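Local coordinates for protein putative polysaccharide deacetylase (Bdellovibrio bacteriovorus HD100, PDB 5JP6) that probably removes acetyl groups from peptidoglycan as a zinc-dependent carbohydrate esterase of family CE-4, at residues Gln38-Leu43 and Asp306-Gln311; Glu314-Arg319 and Arg339-Ile344. The protein carries 1 engineered substitution. All blocks are in the same frame, centred on the assembly; numbering follows the deposited sequence.

Interaction 1 (Gln38-Leu43 and Asp306-Gln311); sequences QSAQTL and DDWRTQ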
loop_
_atom_site.group_PDB
_atom_site.type_symbol
_atom_site.label_atom_id
_atom_site.label_comp_id
_atom_site.label_asym_id
_atom_site.label_seq_id
_atom_site.Cartn_x
_atom_site.Cartn_y
_atom_site.Cartn_z
ATOM N N GLN A 38 3.574 -15.143 -9.019
ATOM C CA GLN A 38 2.634 -15.630 -9.988
ATOM C C GLN A 38 1.781 -16.804 -9.523
ATOM O O GLN A 38 0.626 -16.904 -9.920
ATOM C CB GLN A 38 3.393 -15.946 -11.264
ATOM C CG GLN A 38 3.867 -14.680 -11.990
ATOM C CD GLN A 38 2.802 -13.546 -12.067
ATOM O OE1 GLN A 38 1.774 -13.643 -12.799
ATOM N NE2 GLN A 38 3.042 -12.465 -11.322
ATOM N N SER A 39 2.321 -17.674 -8.676
ATOM C CA SER A 39 1.599 -18.878 -8.292
ATOM C C SER A 39 0.673 -18.646 -7.069
ATOM O O SER A 39 -0.296 -19.412 -6.865
ATOM C CB SER A 39 2.594 -20.032 -8.075
ATOM O OG SER A 39 3.419 -19.800 -6.955
ATOM N N ALA A 40 0.935 -17.592 -6.291
ATOM C CA ALA A 40 0.079 -17.263 -5.134
ATOM C C ALA A 40 -1.371 -17.047 -5.569
ATOM O O ALA A 40 -1.610 -16.321 -6.526
ATOM C CB ALA A 40 0.609 -16.035 -4.406
ATOM N N GLN A 41 -2.338 -17.699 -4.910
ATOM C CA GLN A 41 -3.732 -17.527 -5.305
ATOM C C GLN A 41 -4.379 -16.390 -4.550
ATOM O O GLN A 41 -5.403 -15.856 -4.971
ATOM C CB GLN A 41 -4.544 -18.800 -5.087
ATOM C CG GLN A 41 -4.287 -19.855 -6.137
ATOM C CD GLN A 41 -4.456 -21.246 -5.575
ATOM O OE1 GLN A 41 -5.353 -21.972 -5.970
ATOM N NE2 GLN A 41 -3.602 -21.613 -4.624
ATOM N N THR A 42 -3.794 -16.044 -3.417
ATOM C CA THR A 42 -4.313 -14.971 -2.610
ATOM C C THR A 42 -3.206 -14.106 -2.033
ATOM O O THR A 42 -2.030 -14.477 -1.980
ATOM C CB THR A 42 -5.112 -15.516 -1.413
ATOM O OG1 THR A 42 -4.203 -16.169 -0.522
ATOM C CG2 THR A 42 -6.184 -16.488 -1.875
ATOM N N LEU A 43 -3.621 -12.942 -1.584
ATOM C CA LEU A 43 -2.750 -12.047 -0.860
ATOM C C LEU A 43 -2.080 -12.731 0.326
ATOM O O LEU A 43 -0.863 -12.596 0.526
ATOM C CB LEU A 43 -3.568 -10.827 -0.402
ATOM C CG LEU A 43 -2.889 -9.857 0.542
ATOM C CD1 LEU A 43 -1.530 -9.427 -0.007
ATOM C CD2 LEU A 43 -3.823 -8.657 0.771
ATOM N N ASP A 306 -5.898 -7.087 -5.930
ATOM C CA ASP A 306 -4.756 -7.944 -6.269
ATOM C C ASP A 306 -3.550 -7.115 -6.767
ATOM O O ASP A 306 -2.752 -7.605 -7.557
ATOM C CB ASP A 306 -5.155 -8.985 -7.320
ATOM C CG ASP A 306 -6.108 -10.018 -6.797
ATOM O OD1 ASP A 306 -6.187 -10.230 -5.588
ATOM O OD2 ASP A 306 -6.703 -10.697 -7.676
ATOM N N ASP A 307 -3.397 -5.864 -6.269
ATOM C CA ASP A 307 -2.328 -4.999 -6.782
ATOM C C ASP A 307 -0.929 -5.470 -6.351
ATOM O O ASP A 307 0.063 -4.941 -6.864
ATOM C CB ASP A 307 -2.570 -3.517 -6.505
ATOM C CG ASP A 307 -2.495 -3.157 -5.049
ATOM O OD1 ASP A 307 -2.344 -4.040 -4.159
ATOM O OD2 ASP A 307 -2.600 -1.959 -4.726
ATOM N N TRP A 308 -0.847 -6.446 -5.440
ATOM C CA TRP A 308 0.423 -7.101 -5.032
ATOM C C TRP A 308 1.000 -7.964 -6.164
ATOM O O TRP A 308 2.186 -8.317 -6.132
ATOM C CB TRP A 308 0.189 -7.958 -3.776
ATOM C CG TRP A 308 -0.897 -8.988 -3.925
ATOM C CD1 TRP A 308 -2.210 -8.852 -3.582
ATOM C CD2 TRP A 308 -0.758 -10.317 -4.469
ATOM N NE1 TRP A 308 -2.893 -9.996 -3.891
ATOM C CE2 TRP A 308 -2.036 -10.905 -4.446
ATOM C CE3 TRP A 308 0.309 -11.044 -5.009
ATOM C CZ2 TRP A 308 -2.264 -12.198 -4.891
ATOM C CZ3 TRP A 308 0.062 -12.329 -5.470
ATOM C CH2 TRP A 308 -1.204 -12.888 -5.394
ATOM N N ARG A 309 0.154 -8.378 -7.113
ATOM C CA ARG A 309 0.581 -9.296 -8.167
ATOM C C ARG A 309 1.136 -8.517 -9.356
ATOM O O ARG A 309 0.510 -7.602 -9.860
ATOM C CB ARG A 309 -0.587 -10.208 -8.592
ATOM C CG ARG A 309 -0.097 -11.422 -9.361
ATOM C CD ARG A 309 -1.200 -12.162 -10.058
ATOM N NE ARG A 309 -2.194 -12.703 -9.161
ATOM C CZ ARG A 309 -2.070 -13.845 -8.484
ATOM N NH1 ARG A 309 -0.916 -14.519 -8.508
ATOM N NH2 ARG A 309 -3.094 -14.284 -7.764
ATOM N N THR A 310 2.313 -8.881 -9.813
ATOM C CA THR A 310 2.865 -8.320 -11.042
ATOM C C THR A 310 1.897 -8.640 -12.174
ATOM O O THR A 310 1.511 -9.808 -12.391
ATOM C CB THR A 310 4.249 -8.865 -11.365
ATOM O OG1 THR A 310 5.126 -8.636 -10.264
ATOM C CG2 THR A 310 4.839 -8.219 -12.643
ATOM N N GLN A 311 1.550 -7.593 -12.919
ATOM C CA GLN A 311 0.578 -7.707 -14.006
ATOM C C GLN A 311 0.602 -6.400 -14.778
ATOM O O GLN A 311 1.125 -5.398 -14.268
ATOM C CB GLN A 311 -0.809 -7.940 -13.474
ATOM C CG GLN A 311 -1.348 -6.816 -12.597
ATOM C CD GLN A 311 -2.543 -7.249 -11.761
ATOM O OE1 GLN A 311 -3.627 -7.501 -12.293
ATOM N NE2 GLN A 311 -2.344 -7.363 -10.468
#

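Interaction 2 (Glu314-Arg319 and Arg339-Ile344); sequences EQLLAR and RRTAEI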
loop_
_atom_site.group_PDB
_atom_site.type_symbol
_atom_site.label_atom_id
_atom_site.label_comp_id
_atom_site.label_asym_id
_atom_site.label_seq_id
_atom_site.Cartn_x
_atom_site.Cartn_y
_atom_site.Cartn_z
ATOM N N GLU A 314 -3.390 -2.771 -17.589
ATOM C CA GLU A 314 -4.667 -3.224 -18.152
ATOM C C GLU A 314 -5.306 -4.323 -17.302
ATOM O O GLU A 314 -6.485 -4.295 -16.967
ATOM C CB GLU A 314 -4.391 -3.727 -19.581
ATOM C CG GLU A 314 -5.570 -3.882 -20.493
ATOM C CD GLU A 314 -5.126 -3.810 -21.978
ATOM O OE1 GLU A 314 -4.927 -2.656 -22.462
ATOM O OE2 GLU A 314 -5.001 -4.884 -22.660
ATOM N N GLN A 315 -4.515 -5.335 -16.943
ATOM C CA GLN A 315 -4.984 -6.429 -16.124
ATOM C C GLN A 315 -5.446 -5.968 -14.701
ATOM O O GLN A 315 -6.476 -6.332 -14.220
ATOM C CB GLN A 315 -3.898 -7.515 -16.105
ATOM C CG GLN A 315 -4.286 -8.697 -15.240
ATOM C CD GLN A 315 -3.353 -9.868 -15.405
ATOM O OE1 GLN A 315 -2.592 -9.954 -16.357
ATOM N NE2 GLN A 315 -3.390 -10.763 -14.449
ATOM N N LEU A 316 -4.607 -5.096 -14.121
ATOM C CA LEU A 316 -4.931 -4.584 -12.799
ATOM C C LEU A 316 -6.254 -3.823 -12.806
ATOM O O LEU A 316 -7.116 -4.076 -11.968
ATOM C CB LEU A 316 -3.773 -3.716 -12.273
ATOM C CG LEU A 316 -3.991 -3.085 -10.880
ATOM C CD1 LEU A 316 -4.289 -4.187 -9.853
ATOM C CD2 LEU A 316 -2.791 -2.272 -10.475
ATOM N N LEU A 317 -6.444 -2.918 -13.775
ATOM C CA LEU A 317 -7.712 -2.136 -13.901
ATOM C C LEU A 317 -8.854 -3.112 -14.107
ATOM O O LEU A 317 -9.904 -2.924 -13.530
ATOM C CB LEU A 317 -7.662 -1.112 -15.042
ATOM C CG LEU A 317 -6.944 0.165 -14.696
ATOM C CD1 LEU A 317 -6.401 0.835 -15.951
ATOM C CD2 LEU A 317 -7.909 1.070 -13.898
ATOM N N ALA A 318 -8.658 -4.134 -14.946
ATOM C CA ALA A 318 -9.716 -5.082 -15.246
ATOM C C ALA A 318 -10.121 -5.876 -14.001
ATOM O O ALA A 318 -11.311 -6.049 -13.739
ATOM C CB ALA A 318 -9.296 -6.021 -16.380
ATOM N N ARG A 319 -9.120 -6.319 -13.233
ATOM C CA ARG A 319 -9.420 -7.112 -12.049
ATOM C C ARG A 319 -10.131 -6.288 -10.977
ATOM O O ARG A 319 -11.169 -6.697 -10.443
ATOM C CB ARG A 319 -8.157 -7.717 -11.499
ATOM C CG ARG A 319 -8.343 -8.475 -10.205
ATOM C CD ARG A 319 -9.426 -9.552 -10.238
ATOM N NE ARG A 319 -9.233 -10.572 -11.247
ATOM C CZ ARG A 319 -8.623 -11.745 -11.083
ATOM N NH1 ARG A 319 -8.059 -12.109 -9.952
ATOM N NH2 ARG A 319 -8.594 -12.593 -12.110
ATOM N N ARG A 339 3.649 0.844 -7.054
ATOM C CA ARG A 339 3.745 1.849 -8.116
ATOM C C ARG A 339 2.610 1.744 -9.103
ATOM O O ARG A 339 1.996 2.763 -9.488
ATOM C CB ARG A 339 5.085 1.790 -8.840
ATOM C CG ARG A 339 5.071 2.704 -10.035
ATOM C CD ARG A 339 6.425 2.987 -10.592
ATOM N NE ARG A 339 6.292 3.909 -11.714
ATOM C CZ ARG A 339 7.261 4.219 -12.552
ATOM N NH1 ARG A 339 8.473 3.742 -12.361
ATOM N NH2 ARG A 339 7.015 5.067 -13.535
ATOM N N ARG A 340 2.281 0.523 -9.507
ATOM C CA ARG A 340 1.305 0.379 -10.591
ATOM C C ARG A 340 -0.068 0.890 -10.166
ATOM O O ARG A 340 -0.804 1.397 -10.982
ATOM C CB ARG A 340 1.226 -1.060 -11.050
ATOM C CG ARG A 340 0.482 -1.256 -12.350
ATOM C CD ARG A 340 0.648 -2.697 -12.823
ATOM N NE ARG A 340 2.020 -3.170 -12.883
ATOM C CZ ARG A 340 2.828 -3.132 -13.958
ATOM N NH1 ARG A 340 2.468 -2.553 -15.080
ATOM N NH2 ARG A 340 4.014 -3.682 -13.893
ATOM N N THR A 341 -0.362 0.785 -8.875
ATOM C CA THR A 341 -1.603 1.349 -8.352
ATOM C C THR A 341 -1.662 2.860 -8.525
ATOM O O THR A 341 -2.718 3.413 -8.938
ATOM C CB THR A 341 -1.800 0.910 -6.904
ATOM O OG1 THR A 341 -1.903 -0.516 -6.867
ATOM C CG2 THR A 341 -3.043 1.545 -6.246
ATOM N N ALA A 342 -0.544 3.543 -8.262
ATOM C CA ALA A 342 -0.489 5.001 -8.511
ATOM C C ALA A 342 -0.634 5.261 -10.033
ATOM O O ALA A 342 -1.345 6.203 -10.450
ATOM C CB ALA A 342 0.786 5.614 -7.944
ATOM N N GLU A 343 0.007 4.431 -10.882
ATOM C CA GLU A 343 -0.048 4.655 -12.311
ATOM C C GLU A 343 -1.470 4.560 -12.859
ATOM O O GLU A 343 -1.793 5.245 -13.822
ATOM C CB GLU A 343 0.831 3.630 -13.055
ATOM C CG GLU A 343 2.321 3.732 -12.772
ATOM C CD GLU A 343 3.004 4.853 -13.533
ATOM O OE1 GLU A 343 2.535 5.302 -14.613
ATOM O OE2 GLU A 343 4.098 5.283 -13.063
ATOM N N ILE A 344 -2.285 3.662 -12.284
ATOM C CA ILE A 344 -3.644 3.455 -12.788
ATOM C C ILE A 344 -4.711 4.259 -12.043
ATOM O O ILE A 344 -5.885 4.207 -12.420
ATOM C CB ILE A 344 -4.055 1.969 -12.798
ATOM C CG1 ILE A 344 -4.161 1.384 -11.379
ATOM C CG2 ILE A 344 -3.085 1.168 -13.672
ATOM C CD1 ILE A 344 -5.261 0.371 -11.237
#

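Interaction 1 (Gln38-Leu43 and Asp306-Gln311)
With CG anti to the backbone N (chi1 -163°) and the chain bending only at chi3, Arg309 extends from the loop after strand 303-304 to Ala40, while the ring of Trp308, its CG held between backbone N and carbonyl carbon (chi1 56°), lies against Ala40 and Leu43. The guanidinium meets Ala40 end-on: NH1 and NH2 both donate to Ala40 O, NH1 at 2.8 Å, with that oxygen close to the guanidinium plane. Ala40 is the residue at which the chain leaves the helical conformation of helix 24-39, and the fork grips its carbonyl there. Beside it, Gln38 NE2 donates to Thr310 O at 3.2 Å, tilted from the carbonyl plane; the Gln38 CB starts away from the loop, but its bent chain ends nearer.

Trp308 supplies the apolar half. Leu43 CA sits over one indole face, a CH-pi contact 4.0 Å from the centroid of the five-membered ring, and Leu43 CD1 touches Trp308 CD1 at 3.7 Å. At the other end of the ring Ala40 CB touches Trp308 CH2 at 3.8 Å. Trp46 stacks on the same indole, and Leu43 also touches Tyr280, a zinc ligand.

Trp308 NE1 is buried without a polar partner, so the indole serves here as apolar surface, while a cationic group bonded twice to one carbonyl oxygen supplies most of the directional hold, helped by the Gln38 amide, and probably polarises that peptide group.

Interaction 2 (Glu314-Arg319 and Arg339-Ile344)
Apolar packing carries this contact, with Leu316 and Leu317 of helix 313-327 set against Ile344 of helix 339-354. The Ile344 tip, CD1, is the shared point: it touches Leu316 CD2 at 3.7 Å and Leu317 CD2 at 3.8 Å. Leu316, its CG anti to the backbone N (chi1 179°), meets Ile344 at about a right angle. Leu317 and Ile344 instead slide past each other in opposite directions, which adds a contact of Leu317 CD1 with Ile344 CG2 at 4.0 Å. The short helical segments run 10.2 Å apart at closest approach and cross at -76°.

Arg340 joins through its aliphatic carbons, Thr341 through its hydroxyl. Leu316 CD2 rests on Arg340 CG at 3.9 Å, whereas the guanidinium of that arginine is bonded to Asn313 and His120. Thr341 OG1 lies 4.1 Å from Leu316 CD2 and probably hydrogen-bonds with Asp307.

Charge pairing lies beside the contact. Within helix 339-354, Arg339 NE and NH2 both donate side-on to Glu343 OE2, the NE bond being 2.9 Å, and they approach from the same face of the carboxylate. Glu94 and Asp118 also form salt bridges with Arg339, and Arg125 with Glu343.

No hydrogen bond crosses between the two segments, so shape and hydrophobic burial determine how they fit, and the Thr341 hydroxyl and Arg340 guanidinium take polar partners from outside them.

Overall arrangement
The two interactions meet through the loop that leads into helix 313-327. Interaction 1 is partly buried and joins the end of helix 24-39 to that loop, near the zinc site; interaction 2 is buried and packs two helices flanking the sheet of the NodB-type domain. Their chemistry differs accordingly: a charged side chain and an amide bonding to backbone carbonyls beside an indole in the first, mainly aliphatic contact with no hydrogen bond across in the second. Direct links tie them together, a probable hydrogen bond between Asp307 OD2 and Thr341 OG1 (2.7 Å) and a salt bridge between Asp306 OD2 and Arg319 NH1 (3.0 Å), so the loop is held from both helices of interaction 2.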